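Local coordinates for protein nitrite oxidoreductase subunit A (Kuenenia stuttgartiensis, PDB 7B04) that forms the molybdenum-containing subunit of a NarG-like oxidoreductase, holding two MD1 ligands, a molybdenum atom and an iron/sulfur cluster, at residues 258-272 against 606-618. Sequence-based numbering, arbitrary orientation.
Sequences PDQALGGRNWSNYTW and KGRALDEEVAYWN
Arg265 grips the 606-618 backbone with two N-H groups: NH1 meets Asp611 O at 3.0 Å, nearly straight (174°), and NE reaches Leu610 O at 3.1 Å. A bend at chi3 (92°) turns the guanidinium so that both carbonyl oxygens lie near its plane, although the N-H groups come from above the carbonyl planes. Leu610 CD2 covers one face; over the other, Glu612 OE1 interacts by charge alone and also pairs with Lys223. Backbone bonds Gly263 N to Arg608 O (3.0 Å) and Glu612 N to Asn266 O (2.8 Å) set the register, while Asn266 ND2 donates to Asp611 OD1 (3.1 Å) and its OD1 accepts from Asn243. Asp259 OD1 and Lys606 NZ form an outer salt bridge (3.1 Å). Toward the bound MD1, Val614 wedges between two indoles: CG1 sits 3.5 Å from the Trp272 six-membered-ring centroid, and CG2 lies over the Trp267 face, offset toward its rim. Trp617 completes the aromatic cluster, its edge toward the Trp272 face, planes at 60°. A single beta bridge, Trp267 with Glu612, lays 606-618 beside strand 265-266, outermost within this chain in a mixed sheet of the molybdopterin oxidoreductase fold, the Trp272 side chain about 6 Å from MD1.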
loop_
_atom_site.group_PDB
_atom_site.type_symbol
_atom_site.label_atom_id
_atom_site.label_comp_id
_atom_site.label_asym_id
_atom_site.label_seq_id
_atom_site.Cartn_x
_atom_site.Cartn_y
_atom_site.Cartn_z
ATOM N N PRO B 258 24.501 -42.918 8.946
ATOM C CA PRO B 258 24.157 -41.754 8.107
ATOM C C PRO B 258 23.085 -42.042 7.077
ATOM O O PRO B 258 22.200 -41.211 6.848
ATOM C CB PRO B 258 25.496 -41.416 7.449
ATOM C CG PRO B 258 26.474 -41.797 8.528
ATOM C CD PRO B 258 25.959 -43.113 9.036
ATOM N N ASP B 259 23.175 -43.186 6.420
ATOM C CA ASP B 259 22.197 -43.505 5.353
ATOM C C ASP B 259 20.818 -43.778 5.942
ATOM O O ASP B 259 19.859 -43.694 5.205
ATOM C CB ASP B 259 22.712 -44.597 4.424
ATOM C CG ASP B 259 24.031 -44.250 3.773
ATOM O OD1 ASP B 259 24.401 -43.093 3.830
ATOM O OD2 ASP B 259 24.673 -45.157 3.227
ATOM N N GLN B 260 20.729 -44.166 7.202
ATOM C CA GLN B 260 19.383 -44.456 7.746
ATOM C C GLN B 260 18.868 -43.305 8.605
ATOM O O GLN B 260 17.767 -43.422 9.110
ATOM C CB GLN B 260 19.385 -45.787 8.494
ATOM C CG GLN B 260 19.978 -46.926 7.685
ATOM C CD GLN B 260 21.295 -47.340 8.277
ATOM O OE1 GLN B 260 21.409 -47.595 9.471
ATOM N NE2 GLN B 260 22.310 -47.377 7.438
ATOM N N ALA B 261 19.649 -42.236 8.715
ATOM C CA ALA B 261 19.327 -41.038 9.519
ATOM C C ALA B 261 18.483 -40.056 8.713
ATOM O O ALA B 261 18.838 -39.796 7.586
ATOM C CB ALA B 261 20.608 -40.398 9.954
ATOM N N LEU B 262 17.405 -39.544 9.311
ATOM C CA LEU B 262 16.506 -38.562 8.663
ATOM C C LEU B 262 16.326 -37.344 9.561
ATOM O O LEU B 262 16.175 -37.510 10.745
ATOM C CB LEU B 262 15.157 -39.206 8.383
ATOM C CG LEU B 262 15.179 -40.713 8.278
ATOM C CD1 LEU B 262 14.369 -41.307 9.402
ATOM C CD2 LEU B 262 14.608 -41.133 6.950
ATOM N N GLY B 263 16.256 -36.171 8.961
ATOM C CA GLY B 263 16.174 -34.924 9.686
ATOM C C GLY B 263 14.806 -34.284 9.616
ATOM O O GLY B 263 13.781 -34.948 9.411
ATOM N N GLY B 264 14.799 -32.965 9.757
ATOM C CA GLY B 264 13.564 -32.226 9.835
ATOM C C GLY B 264 12.858 -32.203 8.503
ATOM O O GLY B 264 13.381 -32.610 7.471
ATOM N N ARG B 265 11.605 -31.786 8.541
ATOM C CA ARG B 265 10.794 -31.687 7.341
ATOM C C ARG B 265 10.647 -30.236 6.905
ATOM O O ARG B 265 10.253 -29.370 7.699
ATOM C CB ARG B 265 9.439 -32.326 7.569
ATOM C CG ARG B 265 9.517 -33.816 7.352
ATOM C CD ARG B 265 8.167 -34.424 7.289
ATOM N NE ARG B 265 7.692 -34.474 5.911
ATOM C CZ ARG B 265 6.701 -35.254 5.497
ATOM N NH1 ARG B 265 6.325 -35.239 4.224
ATOM N NH2 ARG B 265 6.072 -36.039 6.364
ATOM N N ASN B 266 11.000 -29.974 5.650
ATOM C CA ASN B 266 10.959 -28.630 5.101
ATOM C C ASN B 266 9.518 -28.249 4.786
ATOM O O ASN B 266 8.820 -28.954 4.045
ATOM C CB ASN B 266 11.814 -28.561 3.842
ATOM C CG ASN B 266 13.261 -28.922 4.086
ATOM O OD1 ASN B 266 13.751 -28.851 5.212
ATOM N ND2 ASN B 266 13.951 -29.341 3.027
ATOM N N TRP B 267 9.053 -27.171 5.404
ATOM C CA TRP B 267 7.691 -26.697 5.193
ATOM C C TRP B 267 7.623 -25.805 3.959
ATOM O O TRP B 267 8.501 -24.960 3.734
ATOM C CB TRP B 267 7.191 -25.952 6.430
ATOM C CG TRP B 267 6.306 -26.829 7.218
ATOM C CD1 TRP B 267 6.214 -28.181 7.097
ATOM C CD2 TRP B 267 5.394 -26.451 8.253
ATOM N NE1 TRP B 267 5.288 -28.669 7.976
ATOM C CE2 TRP B 267 4.775 -27.630 8.707
ATOM C CE3 TRP B 267 5.037 -25.235 8.839
ATOM C CZ2 TRP B 267 3.822 -27.632 9.720
ATOM C CZ3 TRP B 267 4.083 -25.237 9.847
ATOM C CH2 TRP B 267 3.491 -26.431 10.277
ATOM N N SER B 268 6.566 -25.986 3.176
ATOM C CA SER B 268 6.446 -25.325 1.891
ATOM C C SER B 268 5.999 -23.875 2.075
ATOM O O SER B 268 5.473 -23.479 3.124
ATOM C CB SER B 268 5.450 -26.081 1.002
ATOM O OG SER B 268 4.193 -26.202 1.650
ATOM N N ASN B 269 6.211 -23.080 1.031
ATOM C CA ASN B 269 5.843 -21.669 1.042
ATOM C C ASN B 269 4.863 -21.297 -0.058
ATOM O O ASN B 269 3.812 -20.709 0.226
ATOM C CB ASN B 269 7.107 -20.800 0.925
ATOM C CG ASN B 269 7.978 -20.876 2.158
ATOM O OD1 ASN B 269 7.501 -20.718 3.277
ATOM N ND2 ASN B 269 9.269 -21.117 1.956
ATOM N N TYR B 270 5.177 -21.639 -1.308
ATOM C CA TYR B 270 4.396 -21.166 -2.446
ATOM C C TYR B 270 2.972 -21.700 -2.386
ATOM O O TYR B 270 2.002 -20.940 -2.489
ATOM C CB TYR B 270 5.093 -21.591 -3.739
ATOM C CG TYR B 270 4.592 -20.945 -5.015
ATOM C CD1 TYR B 270 4.266 -19.599 -5.059
ATOM C CD2 TYR B 270 4.500 -21.678 -6.190
ATOM C CE1 TYR B 270 3.840 -19.006 -6.233
ATOM C CE2 TYR B 270 4.073 -21.094 -7.367
ATOM C CZ TYR B 270 3.738 -19.759 -7.382
ATOM O OH TYR B 270 3.307 -19.175 -8.552
ATOM N N THR B 271 2.832 -23.015 -2.257
ATOM C CA THR B 271 1.510 -23.625 -2.220
ATOM C C THR B 271 0.740 -23.245 -0.960
ATOM O O THR B 271 -0.468 -22.987 -1.025
ATOM C CB THR B 271 1.660 -25.131 -2.343
ATOM O OG1 THR B 271 2.421 -25.630 -1.234
ATOM C CG2 THR B 271 2.375 -25.444 -3.635
ATOM N N TRP B 272 1.411 -23.243 0.197
ATOM C CA TRP B 272 0.745 -22.906 1.455
ATOM C C TRP B 272 -0.006 -21.584 1.362
ATOM O O TRP B 272 -1.102 -21.441 1.915
ATOM C CB TRP B 272 1.768 -22.859 2.590
ATOM C CG TRP B 272 1.292 -22.112 3.795
ATOM C CD1 TRP B 272 1.874 -21.018 4.364
ATOM C CD2 TRP B 272 0.130 -22.402 4.579
ATOM N NE1 TRP B 272 1.149 -20.611 5.457
ATOM C CE2 TRP B 272 0.073 -21.444 5.611
ATOM C CE3 TRP B 272 -0.866 -23.380 4.512
ATOM C CZ2 TRP B 272 -0.941 -21.437 6.565
ATOM C CZ3 TRP B 272 -1.868 -23.370 5.457
ATOM C CH2 TRP B 272 -1.899 -22.405 6.471
ATOM N N LYS B 606 23.304 -34.430 -0.913
ATOM C CA LYS B 606 22.345 -35.424 -0.437
ATOM C C LYS B 606 21.512 -34.781 0.664
ATOM O O LYS B 606 22.020 -34.548 1.765
ATOM C CB LYS B 606 23.047 -36.677 0.067
ATOM C CG LYS B 606 22.106 -37.665 0.737
ATOM C CD LYS B 606 22.832 -38.932 1.146
ATOM C CE LYS B 606 21.939 -39.828 1.989
ATOM N NZ LYS B 606 22.601 -41.120 2.315
ATOM N N GLY B 607 20.249 -34.494 0.365
ATOM C CA GLY B 607 19.349 -33.934 1.352
ATOM C C GLY B 607 18.583 -35.041 2.056
ATOM O O GLY B 607 18.157 -36.014 1.439
ATOM N N ARG B 608 18.426 -34.882 3.370
ATOM C CA ARG B 608 17.720 -35.850 4.201
ATOM C C ARG B 608 16.552 -35.205 4.931
ATOM O O ARG B 608 16.096 -35.717 5.959
ATOM C CB ARG B 608 18.694 -36.515 5.171
ATOM C CG ARG B 608 20.045 -36.680 4.516
ATOM C CD ARG B 608 21.031 -37.506 5.287
ATOM N NE ARG B 608 22.212 -37.706 4.454
ATOM C CZ ARG B 608 23.344 -38.255 4.872
ATOM N NH1 ARG B 608 23.453 -38.668 6.123
ATOM N NH2 ARG B 608 24.364 -38.390 4.037
ATOM N N ALA B 609 16.065 -34.089 4.406
ATOM C CA ALA B 609 14.892 -33.401 4.917
ATOM C C ALA B 609 13.766 -33.637 3.924
ATOM O O ALA B 609 13.873 -33.247 2.756
ATOM C CB ALA B 609 15.166 -31.907 5.092
ATOM N N LEU B 610 12.690 -34.265 4.386
ATOM C CA LEU B 610 11.573 -34.621 3.521
ATOM C C LEU B 610 10.597 -33.455 3.458
ATOM O O LEU B 610 10.032 -33.055 4.481
ATOM C CB LEU B 610 10.882 -35.885 4.032
ATOM C CG LEU B 610 9.716 -36.409 3.196
ATOM C CD1 LEU B 610 10.180 -36.767 1.792
ATOM C CD2 LEU B 610 9.087 -37.611 3.880
ATOM N N ASP B 611 10.400 -32.912 2.261
ATOM C CA ASP B 611 9.526 -31.758 2.110
ATOM C C ASP B 611 8.095 -32.112 2.500
ATOM O O ASP B 611 7.642 -33.249 2.344
ATOM C CB ASP B 611 9.570 -31.246 0.672
ATOM C CG ASP B 611 10.937 -30.716 0.286
ATOM O OD1 ASP B 611 11.680 -30.268 1.183
ATOM O OD2 ASP B 611 11.269 -30.750 -0.917
ATOM N N GLU B 612 7.383 -31.116 3.026
ATOM C CA GLU B 612 5.996 -31.277 3.433
ATOM C C GLU B 612 5.235 -30.001 3.110
ATOM O O GLU B 612 5.811 -28.911 3.056
ATOM C CB GLU B 612 5.884 -31.604 4.935
ATOM C CG GLU B 612 4.455 -31.686 5.472
ATOM C CD GLU B 612 4.397 -32.025 6.947
ATOM O OE1 GLU B 612 5.450 -32.365 7.521
ATOM O OE2 GLU B 612 3.297 -31.942 7.534
ATOM N N GLU B 613 3.930 -30.149 2.895
ATOM C CA GLU B 613 3.035 -29.024 2.667
ATOM C C GLU B 613 2.417 -28.564 3.981
ATOM O O GLU B 613 1.987 -29.379 4.801
ATOM C CB GLU B 613 1.934 -29.396 1.676
ATOM C CG GLU B 613 1.617 -28.297 0.689
ATOM C CD GLU B 613 1.043 -27.064 1.339
ATOM O OE1 GLU B 613 0.391 -27.205 2.387
ATOM O OE2 GLU B 613 1.251 -25.955 0.812
ATOM N N VAL B 614 2.374 -27.243 4.171
ATOM C CA VAL B 614 1.882 -26.683 5.427
ATOM C C VAL B 614 0.382 -26.919 5.605
ATOM O O VAL B 614 -0.096 -27.050 6.738
ATOM C CB VAL B 614 2.225 -25.181 5.488
ATOM C CG1 VAL B 614 1.667 -24.542 6.751
ATOM C CG2 VAL B 614 3.729 -24.974 5.401
ATOM N N ALA B 615 -0.380 -27.002 4.507
ATOM C CA ALA B 615 -1.840 -27.027 4.615
ATOM C C ALA B 615 -2.344 -28.206 5.437
ATOM O O ALA B 615 -3.436 -28.133 6.009
ATOM C CB ALA B 615 -2.485 -27.050 3.232
ATOM N N TYR B 616 -1.580 -29.299 5.500
ATOM C CA TYR B 616 -2.002 -30.428 6.323
ATOM C C TYR B 616 -2.115 -30.019 7.784
ATOM O O TYR B 616 -3.064 -30.410 8.473
ATOM C CB TYR B 616 -1.031 -31.595 6.151
ATOM C CG TYR B 616 -1.029 -32.147 4.747
ATOM C CD1 TYR B 616 -2.050 -32.977 4.306
ATOM C CD2 TYR B 616 -0.016 -31.823 3.855
ATOM C CE1 TYR B 616 -2.058 -33.478 3.021
ATOM C CE2 TYR B 616 -0.015 -32.319 2.566
ATOM C CZ TYR B 616 -1.038 -33.145 2.155
ATOM O OH TYR B 616 -1.045 -33.641 0.873
ATOM N N TRP B 617 -1.164 -29.221 8.271
ATOM C CA TRP B 617 -1.306 -28.614 9.590
ATOM C C TRP B 617 -2.583 -27.784 9.671
ATOM O O TRP B 617 -3.359 -27.905 10.626
ATOM C CB TRP B 617 -0.080 -27.759 9.907
ATOM C CG TRP B 617 -0.315 -26.794 11.012
ATOM C CD1 TRP B 617 -0.395 -27.075 12.345
ATOM C CD2 TRP B 617 -0.521 -25.383 10.886
ATOM N NE1 TRP B 617 -0.631 -25.925 13.058
ATOM C CE2 TRP B 617 -0.713 -24.872 12.186
ATOM C CE3 TRP B 617 -0.559 -24.502 9.802
ATOM C CZ2 TRP B 617 -0.937 -23.523 12.428
ATOM C CZ3 TRP B 617 -0.782 -23.163 10.047
ATOM C CH2 TRP B 617 -0.967 -22.687 11.349
ATOM N N ASN B 618 -2.810 -26.924 8.673
ATOM C CA ASN B 618 -4.015 -26.100 8.631
ATOM C C ASN B 618 -5.286 -26.933 8.540
ATOM O O ASN B 618 -6.367 -26.434 8.872
ATOM C CB ASN B 618 -3.951 -25.141 7.443
ATOM C CG ASN B 618 -4.878 -23.948 7.599
ATOM O OD1 ASN B 618 -4.869 -23.034 6.777
ATOM N ND2 ASN B 618 -5.677 -23.949 8.659
#